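Local coordinates for protein glutamate--cysteine ligase GshA (Methylobacillus flagellatus KT, PDB 3K1T) that is a putative glutamate--cysteine ligase, probably joining glutamate to cysteine through a gamma-peptide bond to give gamma-glutamylcysteine, at residues L112-H116 against T146-I152. Numbering follows the deposited sequence.
Sequences LRNVH and THDGHSI
Helix 109-124 and the turn entering strand 151-160 come closest at Arg-113 and Thr-146, whose CA atoms lie 5.9 Å apart, with His-116 facing Ile-152 further along. Arg-113, its chain extended from CG to NE, grips Thr-146 O side-on: NE and NH2 each donate to that one oxygen at 3.0 Å, and the carbonyl sits at the guanidinium edge, only 6° out of plane. Asp-148 OD2 lies 3.7 Å from Arg-113 NE but well off that plane, so this long salt bridge rests on charge alone. Asp-148 OD1 meanwhile accepts from His-150 N (3.1 Å), closing an Asx turn. A leucine in place of Arg-113 would probably leave Thr-146 O without either donor and the Asp-148 carboxylate without this positive neighbour. Ile-152 CD1 reaches both Leu-112 CD2 and Val-115 CG1 at 3.7 Å, its side chain crossing each at about a right angle, while its CG2 packs on His-116 CB. The His-116 and His-150 rings meet obliquely, planes 53° apart. Ile-131 of strand 128-133 touches Val-115 and Ile-152. Helix 109-124 is the connection of a beta-alpha-beta crossover between parallel strands 97-102 and 128-133, here pinned to the hairpin turn joining strands 142-145 and 151-160.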
ATOM      1  N   LEU A 112       8.320 -24.645  -2.747  1.00 17.26           N
ATOM      2  CA  LEU A 112       9.598 -23.938  -2.926  1.00 17.32           C
ATOM      3  C   LEU A 112       9.429 -22.656  -3.756  1.00 16.23           C
ATOM      4  O   LEU A 112      10.057 -21.642  -3.467  1.00 15.17           O
ATOM      5  CB  LEU A 112      10.642 -24.837  -3.542  1.00 18.35           C
ATOM      6  CG  LEU A 112      10.982 -26.099  -2.721  1.00 22.10           C
ATOM      7  CD1 LEU A 112      11.987 -26.994  -3.519  1.00 22.99           C
ATOM      8  CD2 LEU A 112      11.498 -25.741  -1.319  1.00 22.96           C
ATOM      9  N   ARG A 113       8.583 -22.684  -4.769  1.00 15.48           N
ATOM     10  CA  ARG A 113       8.262 -21.453  -5.498  1.00 15.55           C
ATOM     11  C   ARG A 113       7.584 -20.403  -4.631  1.00 14.60           C
ATOM     12  O   ARG A 113       7.870 -19.198  -4.778  1.00 14.25           O
ATOM     13  CB  ARG A 113       7.390 -21.748  -6.731  1.00 17.07           C
ATOM     14  CG  ARG A 113       8.132 -22.579  -7.759  1.00 19.42           C
ATOM     15  CD  ARG A 113       7.235 -23.019  -8.880  1.00 25.79           C
ATOM     16  NE  ARG A 113       8.030 -23.822  -9.804  1.00 29.67           N
ATOM     17  CZ  ARG A 113       7.559 -24.475 -10.860  1.00 33.63           C
ATOM     18  NH1 ARG A 113       6.261 -24.428 -11.163  1.00 33.18           N
ATOM     19  NH2 ARG A 113       8.411 -25.168 -11.623  1.00 33.67           N
ATOM     20  N   ASN A 114       6.703 -20.848  -3.735  1.00 13.42           N
ATOM     21  CA  ASN A 114       6.140 -19.942  -2.729  1.00 13.25           C
ATOM     22  C   ASN A 114       7.228 -19.294  -1.877  1.00 13.20           C
ATOM     23  O   ASN A 114       7.216 -18.086  -1.641  1.00 12.89           O
ATOM     24  CB  ASN A 114       5.171 -20.690  -1.832  1.00 12.87           C
ATOM     25  CG  ASN A 114       4.882 -19.979  -0.556  1.00 13.75           C
ATOM     26  OD1 ASN A 114       4.147 -18.958  -0.542  1.00 10.65           O
ATOM     27  ND2 ASN A 114       5.461 -20.509   0.563  1.00 11.66           N
ATOM     28  N   VAL A 115       8.156 -20.101  -1.385  1.00 13.24           N
ATOM     29  CA  VAL A 115       9.260 -19.560  -0.594  1.00 13.43           C
ATOM     30  C   VAL A 115      10.046 -18.506  -1.325  1.00 12.29           C
ATOM     31  O   VAL A 115      10.306 -17.437  -0.746  1.00 13.25           O
ATOM     32  CB  VAL A 115      10.176 -20.648  -0.027  1.00 13.96           C
ATOM     33  CG1 VAL A 115      11.369 -19.981   0.781  1.00 13.38           C
ATOM     34  CG2 VAL A 115       9.313 -21.577   0.889  1.00 14.00           C
ATOM     35  N   HIS A 116      10.392 -18.765  -2.572  1.00 13.23           N
ATOM     36  CA  HIS A 116      11.084 -17.779  -3.399  1.00 14.36           C
ATOM     37  C   HIS A 116      10.287 -16.474  -3.573  1.00 14.01           C
ATOM     38  O   HIS A 116      10.838 -15.380  -3.407  1.00 13.29           O
ATOM     39  CB  HIS A 116      11.431 -18.347  -4.762  1.00 15.40           C
ATOM     40  CG  HIS A 116      12.003 -17.335  -5.698  1.00 20.13           C
ATOM     41  ND1 HIS A 116      13.352 -17.059  -5.760  1.00 29.40           N
ATOM     42  CD2 HIS A 116      11.410 -16.528  -6.613  1.00 25.66           C
ATOM     43  CE1 HIS A 116      13.562 -16.107  -6.653  1.00 29.73           C
ATOM     44  NE2 HIS A 116      12.395 -15.760  -7.179  1.00 28.39           N
ATOM     45  N   THR A 146      13.914 -24.711  -8.017  1.00 31.27           N
ATOM     46  CA  THR A 146      12.477 -24.517  -8.208  1.00 32.88           C
ATOM     47  C   THR A 146      12.018 -24.958  -9.632  1.00 34.48           C
ATOM     48  O   THR A 146      10.843 -24.846  -9.966  1.00 34.74           O
ATOM     49  CB  THR A 146      12.084 -23.072  -7.949  1.00 32.50           C
ATOM     50  OG1 THR A 146      13.031 -22.228  -8.577  1.00 33.93           O
ATOM     51  CG2 THR A 146      12.138 -22.740  -6.479  1.00 32.93           C
ATOM     52  N   HIS A 147      12.941 -25.465 -10.451  1.00 36.08           N
ATOM     53  CA  HIS A 147      12.626 -25.968 -11.807  1.00 37.97           C
ATOM     54  C   HIS A 147      12.024 -24.902 -12.721  1.00 39.18           C
ATOM     55  O   HIS A 147      11.112 -25.169 -13.509  1.00 39.44           O
ATOM     56  CB  HIS A 147      11.716 -27.198 -11.731  1.00 38.21           C
ATOM     57  CG  HIS A 147      12.370 -28.348 -11.053  1.00 39.67           C
ATOM     58  ND1 HIS A 147      12.013 -28.766  -9.792  1.00 42.06           N
ATOM     59  CD2 HIS A 147      13.421 -29.115 -11.426  1.00 41.26           C
ATOM     60  CE1 HIS A 147      12.788 -29.776  -9.433  1.00 42.24           C
ATOM     61  NE2 HIS A 147      13.653 -30.002 -10.403  1.00 42.48           N
ATOM     62  N   ASP A 148      12.567 -23.698 -12.595  1.00 40.11           N
ATOM     63  CA  ASP A 148      12.137 -22.547 -13.340  1.00 40.66           C
ATOM     64  C   ASP A 148      13.323 -21.604 -13.495  1.00 40.99           C
ATOM     65  O   ASP A 148      13.147 -20.402 -13.588  1.00 41.77           O
ATOM     66  CB  ASP A 148      11.025 -21.856 -12.584  1.00 40.91           C
ATOM     67  CG  ASP A 148      11.432 -21.505 -11.146  1.00 42.84           C
ATOM     68  OD1 ASP A 148      12.653 -21.642 -10.805  1.00 45.32           O
ATOM     69  OD2 ASP A 148      10.538 -21.122 -10.364  1.00 38.17           O
ATOM     70  N   GLY A 149      14.531 -22.153 -13.518  1.00 41.40           N
ATOM     71  CA  GLY A 149      15.749 -21.347 -13.619  1.00 41.79           C
ATOM     72  C   GLY A 149      16.284 -20.753 -12.312  1.00 41.66           C
ATOM     73  O   GLY A 149      17.313 -20.064 -12.338  1.00 42.96           O
ATOM     74  N   HIS A 150      15.614 -21.016 -11.184  1.00 40.17           N
ATOM     75  CA  HIS A 150      16.008 -20.470  -9.875  1.00 38.97           C
ATOM     76  C   HIS A 150      16.228 -21.568  -8.841  1.00 36.20           C
ATOM     77  O   HIS A 150      15.922 -22.742  -9.065  1.00 34.88           O
ATOM     78  CB  HIS A 150      14.928 -19.550  -9.307  1.00 39.67           C
ATOM     79  CG  HIS A 150      14.627 -18.372 -10.166  1.00 45.54           C
ATOM     80  ND1 HIS A 150      15.226 -18.174 -11.398  1.00 50.30           N
ATOM     81  CD2 HIS A 150      13.751 -17.350  -9.999  1.00 49.97           C
ATOM     82  CE1 HIS A 150      14.749 -17.066 -11.938  1.00 51.94           C
ATOM     83  NE2 HIS A 150      13.851 -16.548 -11.110  1.00 52.55           N
ATOM     84  N   SER A 151      16.758 -21.158  -7.698  1.00 32.91           N
ATOM     85  CA  SER A 151      16.846 -22.043  -6.561  1.00 31.37           C
ATOM     86  C   SER A 151      16.740 -21.244  -5.270  1.00 28.47           C
ATOM     87  O   SER A 151      16.880 -20.026  -5.271  1.00 27.02           O
ATOM     88  CB  SER A 151      18.151 -22.845  -6.635  1.00 31.84           C
ATOM     89  OG  SER A 151      19.235 -22.003  -6.364  1.00 35.29           O
ATOM     90  N   ILE A 152      16.416 -21.924  -4.188  1.00 25.95           N
ATOM     91  CA  ILE A 152      16.442 -21.294  -2.901  1.00 24.64           C
ATOM     92  C   ILE A 152      17.525 -22.007  -2.066  1.00 22.12           C
ATOM     93  O   ILE A 152      17.869 -23.178  -2.314  1.00 21.53           O
ATOM     94  CB  ILE A 152      15.066 -21.279  -2.204  1.00 25.88           C
ATOM     95  CG1 ILE A 152      14.662 -22.658  -1.720  1.00 27.37           C
ATOM     96  CG2 ILE A 152      13.942 -20.693  -3.127  1.00 25.84           C
ATOM     97  CD1 ILE A 152      13.415 -22.618  -0.850  1.00 31.10           C
TER